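Local coordinates for ABC transporter, periplasmic substrate-binding protein (Vibrio cholerae O1 biovar eltor, PDB 1TWY) that probably binds phosphate in the periplasm and delivers it to an ABC-type membrane transporter for uptake into the cell, at residues Ala106-Gln111 with Val213-Phe218; Asn140-Ala145 with Asn197-Gly202; Ile41-Ala46 with Val58-Val63. One frame throughout, in Å; residues are numbered along the deposited sequence.

Interaction 1: Ala106-Gln111 with Val213-Phe218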
loop_
_atom_site.group_PDB
_atom_site.type_symbol
_atom_site.label_atom_id
_atom_site.label_comp_id
_atom_site.label_asym_id
_atom_site.label_seq_id
_atom_site.Cartn_x
_atom_site.Cartn_y
_atom_site.Cartn_z
ATOM N N ALA A 106 -5.202 -7.598 -1.788
ATOM C CA ALA A 106 -6.049 -8.796 -1.806
ATOM C C ALA A 106 -5.376 -9.938 -1.142
ATOM O O ALA A 106 -4.178 -10.089 -1.229
ATOM C CB ALA A 106 -6.320 -9.247 -3.313
ATOM N N ILE A 107 -6.150 -10.699 -0.435
ATOM C CA ILE A 107 -5.660 -11.993 0.073
ATOM C C ILE A 107 -6.022 -13.073 -0.912
ATOM O O ILE A 107 -7.171 -13.208 -1.346
ATOM C CB ILE A 107 -6.363 -12.280 1.426
ATOM C CG1 ILE A 107 -6.219 -11.061 2.368
ATOM C CG2 ILE A 107 -5.848 -13.545 2.009
ATOM C CD1 ILE A 107 -4.754 -10.791 2.613
ATOM N N VAL A 108 -5.040 -13.887 -1.265
ATOM C CA VAL A 108 -5.195 -14.827 -2.312
ATOM C C VAL A 108 -4.932 -16.247 -1.836
ATOM O O VAL A 108 -3.995 -16.451 -1.068
ATOM C CB VAL A 108 -4.389 -14.453 -3.544
ATOM C CG1 VAL A 108 -4.973 -13.156 -4.156
ATOM C CG2 VAL A 108 -2.940 -14.280 -3.305
ATOM N N VAL A 109 -5.751 -17.192 -2.284
ATOM C CA VAL A 109 -5.567 -18.600 -2.057
ATOM C C VAL A 109 -5.626 -19.390 -3.346
ATOM O O VAL A 109 -6.038 -18.836 -4.388
ATOM C CB VAL A 109 -6.657 -19.168 -1.075
ATOM C CG1 VAL A 109 -6.526 -18.401 0.293
ATOM C CG2 VAL A 109 -8.119 -19.040 -1.581
ATOM N N ASN A 110 -5.262 -20.643 -3.268
ATOM C CA ASN A 110 -5.307 -21.521 -4.467
ATOM C C ASN A 110 -6.782 -21.766 -4.833
ATOM O O ASN A 110 -7.688 -21.842 -3.969
ATOM C CB ASN A 110 -4.653 -22.853 -4.135
ATOM C CG ASN A 110 -4.548 -23.742 -5.327
ATOM O OD1 ASN A 110 -5.529 -24.461 -5.663
ATOM N ND2 ASN A 110 -3.385 -23.786 -5.936
ATOM N N GLN A 111 -7.056 -21.752 -6.166
ATOM C CA GLN A 111 -8.414 -22.010 -6.643
ATOM C C GLN A 111 -9.162 -23.189 -5.962
ATOM O O GLN A 111 -10.369 -23.107 -5.876
ATOM C CB GLN A 111 -8.440 -22.316 -8.127
ATOM C CG GLN A 111 -9.793 -22.116 -8.788
ATOM C CD GLN A 111 -10.399 -20.706 -8.524
ATOM O OE1 GLN A 111 -9.864 -19.715 -8.967
ATOM N NE2 GLN A 111 -11.490 -20.674 -7.793
ATOM N N VAL A 213 -5.364 -17.170 -9.421
ATOM C CA VAL A 213 -5.528 -17.237 -7.953
ATOM C C VAL A 213 -6.970 -16.852 -7.582
ATOM O O VAL A 213 -7.684 -16.283 -8.423
ATOM C CB VAL A 213 -4.596 -16.289 -7.161
ATOM C CG1 VAL A 213 -3.181 -16.593 -7.410
ATOM C CG2 VAL A 213 -4.829 -14.891 -7.501
ATOM N N LYS A 214 -7.379 -17.206 -6.368
ATOM C CA LYS A 214 -8.709 -16.838 -5.871
ATOM C C LYS A 214 -8.511 -15.731 -4.787
ATOM O O LYS A 214 -7.921 -16.033 -3.733
ATOM C CB LYS A 214 -9.420 -18.099 -5.254
ATOM C CG LYS A 214 -10.875 -17.815 -4.912
ATOM C CD LYS A 214 -11.717 -19.030 -4.841
ATOM C CE LYS A 214 -11.353 -19.748 -3.624
ATOM N NZ LYS A 214 -12.624 -20.501 -2.979
ATOM N N ALA A 215 -8.988 -14.542 -5.029
ATOM C CA ALA A 215 -8.988 -13.494 -4.078
ATOM C C ALA A 215 -10.181 -13.692 -3.173
ATOM O O ALA A 215 -11.266 -13.941 -3.666
ATOM C CB ALA A 215 -9.180 -12.153 -4.818
ATOM N N ILE A 216 -9.998 -13.694 -1.872
ATOM C CA ILE A 216 -11.102 -13.967 -0.949
ATOM C C ILE A 216 -11.581 -12.705 -0.243
ATOM O O ILE A 216 -10.996 -11.609 -0.341
ATOM C CB ILE A 216 -10.730 -15.021 0.051
ATOM C CG1 ILE A 216 -9.568 -14.567 0.882
ATOM C CG2 ILE A 216 -10.450 -16.307 -0.709
ATOM C CD1 ILE A 216 -9.263 -15.597 2.082
ATOM N N GLN A 217 -12.735 -12.794 0.413
ATOM C CA GLN A 217 -13.202 -11.682 1.223
ATOM C C GLN A 217 -12.353 -11.500 2.461
ATOM O O GLN A 217 -11.744 -12.435 2.970
ATOM C CB GLN A 217 -14.647 -11.946 1.667
ATOM C CG GLN A 217 -15.588 -11.933 0.513
ATOM C CD GLN A 217 -17.020 -12.468 0.945
ATOM O OE1 GLN A 217 -17.175 -13.191 1.969
ATOM N NE2 GLN A 217 -18.003 -12.136 0.181
ATOM N N PHE A 218 -12.382 -10.291 2.971
ATOM C CA PHE A 218 -11.862 -9.929 4.277
ATOM C C PHE A 218 -12.992 -9.331 5.096
ATOM O O PHE A 218 -13.593 -8.300 4.697
ATOM C CB PHE A 218 -10.724 -8.913 4.169
ATOM C CG PHE A 218 -10.033 -8.644 5.484
ATOM C CD1 PHE A 218 -9.310 -9.630 6.098
ATOM C CD2 PHE A 218 -10.090 -7.399 6.051
ATOM C CE1 PHE A 218 -8.607 -9.412 7.267
ATOM C CE2 PHE A 218 -9.385 -7.161 7.203
ATOM C CZ PHE A 218 -8.687 -8.157 7.827
HETATM O O HOH W 1 -8.912 -10.100 -0.809
HETATM O O HOH W 2 -10.173 -17.340 -9.697
#

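Interaction 2: Asn140-Ala145 with Asn197-Gly202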
loop_
_atom_site.group_PDB
_atom_site.type_symbol
_atom_site.label_atom_id
_atom_site.label_comp_id
_atom_site.label_asym_id
_atom_site.label_seq_id
_atom_site.Cartn_x
_atom_site.Cartn_y
_atom_site.Cartn_z
ATOM N N ASN A 140 -9.962 -27.331 4.233
ATOM C CA ASN A 140 -9.483 -28.709 4.266
ATOM C C ASN A 140 -8.537 -28.950 5.411
ATOM O O ASN A 140 -7.905 -28.034 5.928
ATOM C CB ASN A 140 -8.813 -29.137 3.009
ATOM C CG ASN A 140 -9.721 -29.014 1.782
ATOM O OD1 ASN A 140 -10.922 -29.295 1.870
ATOM N ND2 ASN A 140 -9.168 -28.517 0.662
ATOM N N ASP A 141 -8.408 -30.217 5.770
ATOM C CA ASP A 141 -7.330 -30.638 6.629
ATOM C C ASP A 141 -5.953 -30.663 5.952
ATOM O O ASP A 141 -5.474 -31.620 5.303
ATOM C CB ASP A 141 -7.708 -32.028 7.243
ATOM C CG ASP A 141 -6.648 -32.549 8.178
ATOM O OD1 ASP A 141 -5.649 -31.901 8.550
ATOM O OD2 ASP A 141 -6.731 -33.690 8.630
ATOM N N GLN A 142 -5.249 -29.562 6.097
ATOM C CA GLN A 142 -3.986 -29.390 5.399
ATOM C C GLN A 142 -3.254 -28.208 6.061
ATOM O O GLN A 142 -3.856 -27.224 6.353
ATOM C CB GLN A 142 -4.265 -29.087 3.947
ATOM C CG GLN A 142 -3.015 -28.807 3.118
ATOM C CD GLN A 142 -3.311 -28.478 1.632
ATOM O OE1 GLN A 142 -4.349 -27.922 1.299
ATOM N NE2 GLN A 142 -2.449 -28.914 0.787
ATOM N N LYS A 143 -1.979 -28.418 6.311
ATOM C CA LYS A 143 -1.061 -27.476 6.886
ATOM C C LYS A 143 -0.996 -26.253 5.972
ATOM O O LYS A 143 -0.803 -26.358 4.722
ATOM C CB LYS A 143 0.318 -28.045 7.113
ATOM C CG LYS A 143 1.303 -27.138 7.837
ATOM C CD LYS A 143 2.608 -27.870 8.200
ATOM C CE LYS A 143 3.577 -26.896 8.869
ATOM N NZ LYS A 143 2.926 -25.973 9.884
ATOM N N ILE A 144 -1.133 -25.104 6.608
ATOM C CA ILE A 144 -1.002 -23.794 5.892
ATOM C C ILE A 144 0.437 -23.458 5.498
ATOM O O ILE A 144 1.379 -23.557 6.304
ATOM C CB ILE A 144 -1.663 -22.663 6.718
ATOM C CG1 ILE A 144 -3.127 -22.947 6.971
ATOM C CG2 ILE A 144 -1.453 -21.359 5.879
ATOM C CD1 ILE A 144 -3.711 -21.995 7.880
ATOM N N ALA A 145 0.659 -23.066 4.234
ATOM C CA ALA A 145 1.993 -22.450 3.878
ATOM C C ALA A 145 1.718 -20.921 3.791
ATOM O O ALA A 145 0.870 -20.490 2.977
ATOM C CB ALA A 145 2.557 -22.945 2.553
ATOM N N ASN A 197 0.251 -24.283 -5.364
ATOM C CA ASN A 197 0.241 -24.885 -4.031
ATOM C C ASN A 197 -1.070 -24.697 -3.383
ATOM O O ASN A 197 -1.371 -23.637 -2.857
ATOM C CB ASN A 197 1.446 -24.355 -3.200
ATOM C CG ASN A 197 2.739 -24.657 -3.799
ATOM O OD1 ASN A 197 3.253 -25.781 -3.576
ATOM N ND2 ASN A 197 3.301 -23.715 -4.589
ATOM N N THR A 198 -1.861 -25.758 -3.336
ATOM C CA THR A 198 -3.183 -25.804 -2.693
ATOM C C THR A 198 -3.195 -25.261 -1.241
ATOM O O THR A 198 -4.167 -24.711 -0.799
ATOM C CB THR A 198 -3.774 -27.228 -2.676
ATOM O OG1 THR A 198 -2.868 -28.156 -2.145
ATOM C CG2 THR A 198 -4.022 -27.748 -4.110
ATOM N N GLN A 199 -2.045 -25.428 -0.552
ATOM C CA GLN A 199 -1.911 -25.042 0.850
ATOM C C GLN A 199 -1.608 -23.570 1.088
ATOM O O GLN A 199 -1.623 -23.152 2.217
ATOM C CB GLN A 199 -0.806 -25.855 1.522
ATOM C CG GLN A 199 0.686 -25.609 1.113
ATOM C CD GLN A 199 1.243 -26.468 -0.007
ATOM O OE1 GLN A 199 0.489 -26.807 -0.899
ATOM N NE2 GLN A 199 2.534 -26.817 0.019
ATOM N N ALA A 200 -1.262 -22.787 0.045
ATOM C CA ALA A 200 -0.692 -21.496 0.289
ATOM C C ALA A 200 -1.718 -20.366 0.411
ATOM O O ALA A 200 -2.825 -20.400 -0.100
ATOM C CB ALA A 200 0.281 -21.138 -0.937
ATOM N N VAL A 201 -1.331 -19.377 1.208
ATOM C CA VAL A 201 -1.998 -18.098 1.300
ATOM C C VAL A 201 -1.021 -17.029 1.199
ATOM O O VAL A 201 0.167 -17.095 1.645
ATOM C CB VAL A 201 -2.788 -17.884 2.630
ATOM C CG1 VAL A 201 -1.956 -18.077 3.855
ATOM C CG2 VAL A 201 -3.663 -16.605 2.644
ATOM N N GLY A 202 -1.469 -15.975 0.518
ATOM C CA GLY A 202 -0.619 -14.836 0.365
ATOM C C GLY A 202 -1.423 -13.564 0.130
ATOM O O GLY A 202 -2.623 -13.550 0.290
#

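Interaction 3: Ile41-Ala46 with Val58-Val63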
loop_
_atom_site.group_PDB
_atom_site.type_symbol
_atom_site.label_atom_id
_atom_site.label_comp_id
_atom_site.label_asym_id
_atom_site.label_seq_id
_atom_site.Cartn_x
_atom_site.Cartn_y
_atom_site.Cartn_z
ATOM N N ILE A 41 3.338 5.870 -9.142
ATOM C CA ILE A 41 2.369 6.703 -9.898
ATOM C C ILE A 41 2.837 8.133 -10.022
ATOM O O ILE A 41 2.627 8.765 -11.030
ATOM C CB ILE A 41 0.957 6.562 -9.318
ATOM C CG1 ILE A 41 -0.121 7.203 -10.197
ATOM C CG2 ILE A 41 0.822 7.160 -7.872
ATOM C CD1 ILE A 41 -0.209 6.595 -11.699
HETATM N N MSE A 42 3.617 8.620 -9.030
HETATM C CA MSE A 42 4.074 10.006 -9.134
HETATM C C MSE A 42 5.019 10.237 -10.281
HETATM O O MSE A 42 5.028 11.294 -10.893
HETATM C CB MSE A 42 4.668 10.567 -7.803
HETATM C CG MSE A 42 5.032 11.963 -7.734
HETATM SE SE MSE A 42 3.356 13.048 -7.890
HETATM C CE MSE A 42 2.348 12.383 -6.385
ATOM N N ASP A 43 5.820 9.203 -10.573
ATOM C CA ASP A 43 6.686 9.315 -11.727
ATOM C C ASP A 43 5.908 9.617 -13.049
ATOM O O ASP A 43 6.250 10.478 -13.845
ATOM C CB ASP A 43 7.418 7.998 -11.918
ATOM C CG ASP A 43 8.661 7.836 -11.027
ATOM O OD1 ASP A 43 9.159 8.830 -10.413
ATOM O OD2 ASP A 43 9.017 6.702 -10.782
ATOM N N VAL A 44 4.804 8.935 -13.211
ATOM C CA VAL A 44 3.900 9.256 -14.346
ATOM C C VAL A 44 3.248 10.630 -14.279
ATOM O O VAL A 44 3.188 11.355 -15.283
ATOM C CB VAL A 44 2.800 8.250 -14.414
ATOM C CG1 VAL A 44 1.908 8.517 -15.649
ATOM C CG2 VAL A 44 3.368 6.790 -14.539
ATOM N N LEU A 45 2.793 11.030 -13.118
ATOM C CA LEU A 45 2.127 12.319 -12.988
ATOM C C LEU A 45 3.118 13.432 -13.296
ATOM O O LEU A 45 2.780 14.437 -13.889
ATOM C CB LEU A 45 1.495 12.458 -11.597
ATOM C CG LEU A 45 0.436 11.419 -11.332
ATOM C CD1 LEU A 45 0.026 11.461 -9.896
ATOM C CD2 LEU A 45 -0.834 11.760 -12.255
ATOM N N ALA A 46 4.317 13.292 -12.751
ATOM C CA ALA A 46 5.362 14.293 -12.913
ATOM C C ALA A 46 5.706 14.450 -14.433
ATOM O O ALA A 46 5.720 15.566 -14.968
ATOM C CB ALA A 46 6.616 13.915 -12.148
ATOM N N VAL A 58 10.288 18.282 -11.857
ATOM C CA VAL A 58 9.771 17.667 -10.652
ATOM C C VAL A 58 10.653 16.463 -10.340
ATOM O O VAL A 58 10.642 15.442 -11.023
ATOM C CB VAL A 58 8.241 17.300 -10.765
ATOM C CG1 VAL A 58 7.699 16.672 -9.480
ATOM C CG2 VAL A 58 7.398 18.492 -11.001
ATOM N N ALA A 59 11.392 16.579 -9.281
ATOM C CA ALA A 59 12.245 15.506 -8.794
ATOM C C ALA A 59 11.452 14.587 -7.850
ATOM O O ALA A 59 11.098 15.029 -6.742
ATOM C CB ALA A 59 13.406 16.109 -8.065
ATOM N N VAL A 60 11.256 13.333 -8.240
ATOM C CA VAL A 60 10.477 12.414 -7.462
ATOM C C VAL A 60 11.503 11.571 -6.747
ATOM O O VAL A 60 12.243 10.842 -7.383
ATOM C CB VAL A 60 9.521 11.544 -8.341
ATOM C CG1 VAL A 60 8.681 10.558 -7.467
ATOM C CG2 VAL A 60 8.617 12.419 -9.137
ATOM N N GLN A 61 11.469 11.570 -5.436
ATOM C CA GLN A 61 12.486 10.931 -4.652
ATOM C C GLN A 61 11.888 9.840 -3.827
ATOM O O GLN A 61 11.285 10.093 -2.805
ATOM C CB GLN A 61 13.155 11.933 -3.685
ATOM C CG GLN A 61 13.834 13.069 -4.353
ATOM C CD GLN A 61 14.606 14.032 -3.405
ATOM O OE1 GLN A 61 15.595 14.658 -3.867
ATOM N NE2 GLN A 61 14.267 14.071 -2.138
ATOM N N GLY A 62 12.152 8.605 -4.219
ATOM C CA GLY A 62 11.554 7.497 -3.518
ATOM C C GLY A 62 12.498 7.046 -2.435
ATOM O O GLY A 62 13.513 6.300 -2.689
ATOM N N VAL A 63 12.222 7.496 -1.199
ATOM C CA VAL A 63 13.050 7.206 -0.004
ATOM C C VAL A 63 12.281 6.628 1.152
ATOM O O VAL A 63 12.859 6.526 2.282
ATOM C CB VAL A 63 13.751 8.467 0.489
ATOM C CG1 VAL A 63 14.841 8.829 -0.506
ATOM C CG2 VAL A 63 12.779 9.651 0.661
#

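Interaction 1: Ala106-Gln111 with Val213-Phe218
Val109 and Lys214 face each other as a hydrogen-bonded antiparallel pair, and their side chains extend from the same face of the sheet. Each backbone N donates to the partner's O, Val109 N to Lys214 O and Lys214 N to Val109 O, both at 2.9 Å. Lys214 illustrates how a lysine can pack its methylenes on an apolar neighbour while its ammonium group is bonded elsewhere. Its CB lies 3.6 Å from Val109 O and also meets Val109 CG2. CG stands anti to the backbone N (chi1 -172°), and CD then passes 3.4 Å from Gln111 NE2, where the two side chains cross at about a right angle. A bend at chi3 of Lys214 (72°) brings Lys214 CE back to Val109 CG2, at 3.9 Å. NZ, finally, is hydrogen-bonded to Asn113 O and Val115 O, so the ammonium group is tied to the loop that follows Gln111. Val109 CG2 is shared: Ile216 CG2 meets it at 3.7 Å, the two side chains crossing at about a right angle. On the reverse face, Val108 and Ala215 form the non-hydrogen-bonded pair, with Val108 CG1 resting against Val213 CG2 at 3.8 Å. One pair further on, Ile216 N donates to Ile107 O, but the reciprocal bond is relayed by a water that accepts from Ile107 N and donates to Ile216 O. The strands thus part slightly where Ile216 CG1 packs on Ile107 CB. Strand 96-109 is flanked by strand 214-218 and by strand 200-205, with backbone bonds from Ala106 to Ile204 and from Val108 to Gly202. Leu123 of helix 120-128 covers Ile107, while Leu118 of strand 117-118 touches Ile216, within a largely buried part of the mixed sheet.

Interaction 2: Asn140-Ala145 with Asn197-Gly202
Ala145 and Ala200 form a parallel bridge in which the backbone carries most of the polar load. Ala145 N donates to Gln199 O at 3.0 Å, and Ala145 O receives Val201 N at the same length, so that one residue of the incoming chain is held on both sides of its CA by residues flanking Ala200. The two bonds differ in geometry: Val201 N approaches Ala145 O almost in line with the carbonyl (175°), whereas Ala145 N stands well above the carbonyl plane of Gln199, 52° out of it. Gln199 O has a second donor in Trp134 NE1. A CA-H...O contact from Ala200 to Ala145 O supplements the set.

Side-chain polarity enters through Gln142. Its chain is extended, with CG anti to the backbone N (chi1 177°), and it reaches across to the type I turn that runs from Asn197 to Ala200. There NE2 donates to Thr198 OG1 at 3.1 Å, with the hydroxyl lying almost in the plane of the amide. The Gln142 and Gln199 side chains cross at about a right angle, with Gln142 CD 3.6 Å from Gln199 CB.

Van der Waals contacts make up the remainder. Gln199 CG lies against Ala145 CB at 3.6 Å, and Gln199 CB sits 3.2 Å from Lys143 O, a methylene beside a carbonyl oxygen. On the buried side, Ile144 CG2 touches Val201 CG1 at 3.9 Å; Trp134, from a loop, and Ile126 of helix 120-128 border both residues. The contact is therefore graded: an aliphatic interior, a single parallel bridge of two backbone bonds, and one amide-to-hydroxyl bond toward the exposed turn. What joins the start of strand 145-149 to strand 200-205 is neutral hydrogen bonds and close packing, with no salt bridge between the two segments.

Interaction 3: Ile41-Ala46 with Val58-Val63
Helix segment 41-46, which presents Met42, Asp43 and Ala46 to Val58 and Val60, runs almost exactly antiparallel to strand 58-62, the axes of the two segments 176° apart in direction and 9.0 Å apart at closest approach. Val60 is the pivot of the packing. Its CG1 is anti to the backbone N (chi1 -180°) and its CG2 anti to the carbonyl carbon, and the fork opens against the helix. Into it comes Met42, modelled as selenomethionine, whose CG lies 3.9 Å from both Val60 CG1 and CG2. Beyond CG of Met42, a bend at chi2 (66°) turns SE away from the strand, and a further bend at chi3 sets the position of CE. Ala46, one helical turn further along, adds its CB to the same valine, 3.9 Å from Val60 CG2, and also reaches Val58 CG1, at 4.0 Å. The small methyl group thus lies against two residues that are both directed at the helix from alternate positions of the strand. Asp43 approaches at the exposed margin. Its OD1 lies 3.4 Å from Val60 CB and CG1, a carboxylate oxygen beside hydrocarbon, and this is a van der Waals contact without polar partners across the pair. The interface is mainly apolar, with the Asp43 carboxylate at its edge, and is modest in extent, burying 203 Å². It exemplifies the classical packing of a beta-alpha-beta unit, here strand 29-34, helix 36-52 and strand 57-62, where the connecting helix lies over the two parallel strands it joins. Ile32 of strand 29-34 continues the apolar patch beside Val58, Val60 and Met42. Helix 250-260 contributes Phe255 and Leu259 to Met42, while Leu45, which makes no contact with strand 58-62, packs on helices 250-260 and 262-270.

In the fold
Along the chain interaction 3 comes first and closes before the others begin; interaction 2 is then nested within the loop closed by interaction 1. Interactions 1 and 2 have centres about 12 Å apart and touch directly, since strand 96-109 lies between strands 200-205 and 214-218. Interaction 3 lies on the opposite side of the chain's centre, with its centre about 31 Å from that of interaction 1 and 39 Å from that of interaction 2, yet all three reach the same mixed sheet. This spread fits the two-lobed periplasmic binding protein fold, in which lobes joined by crossing strands typically enclose the substrate between them.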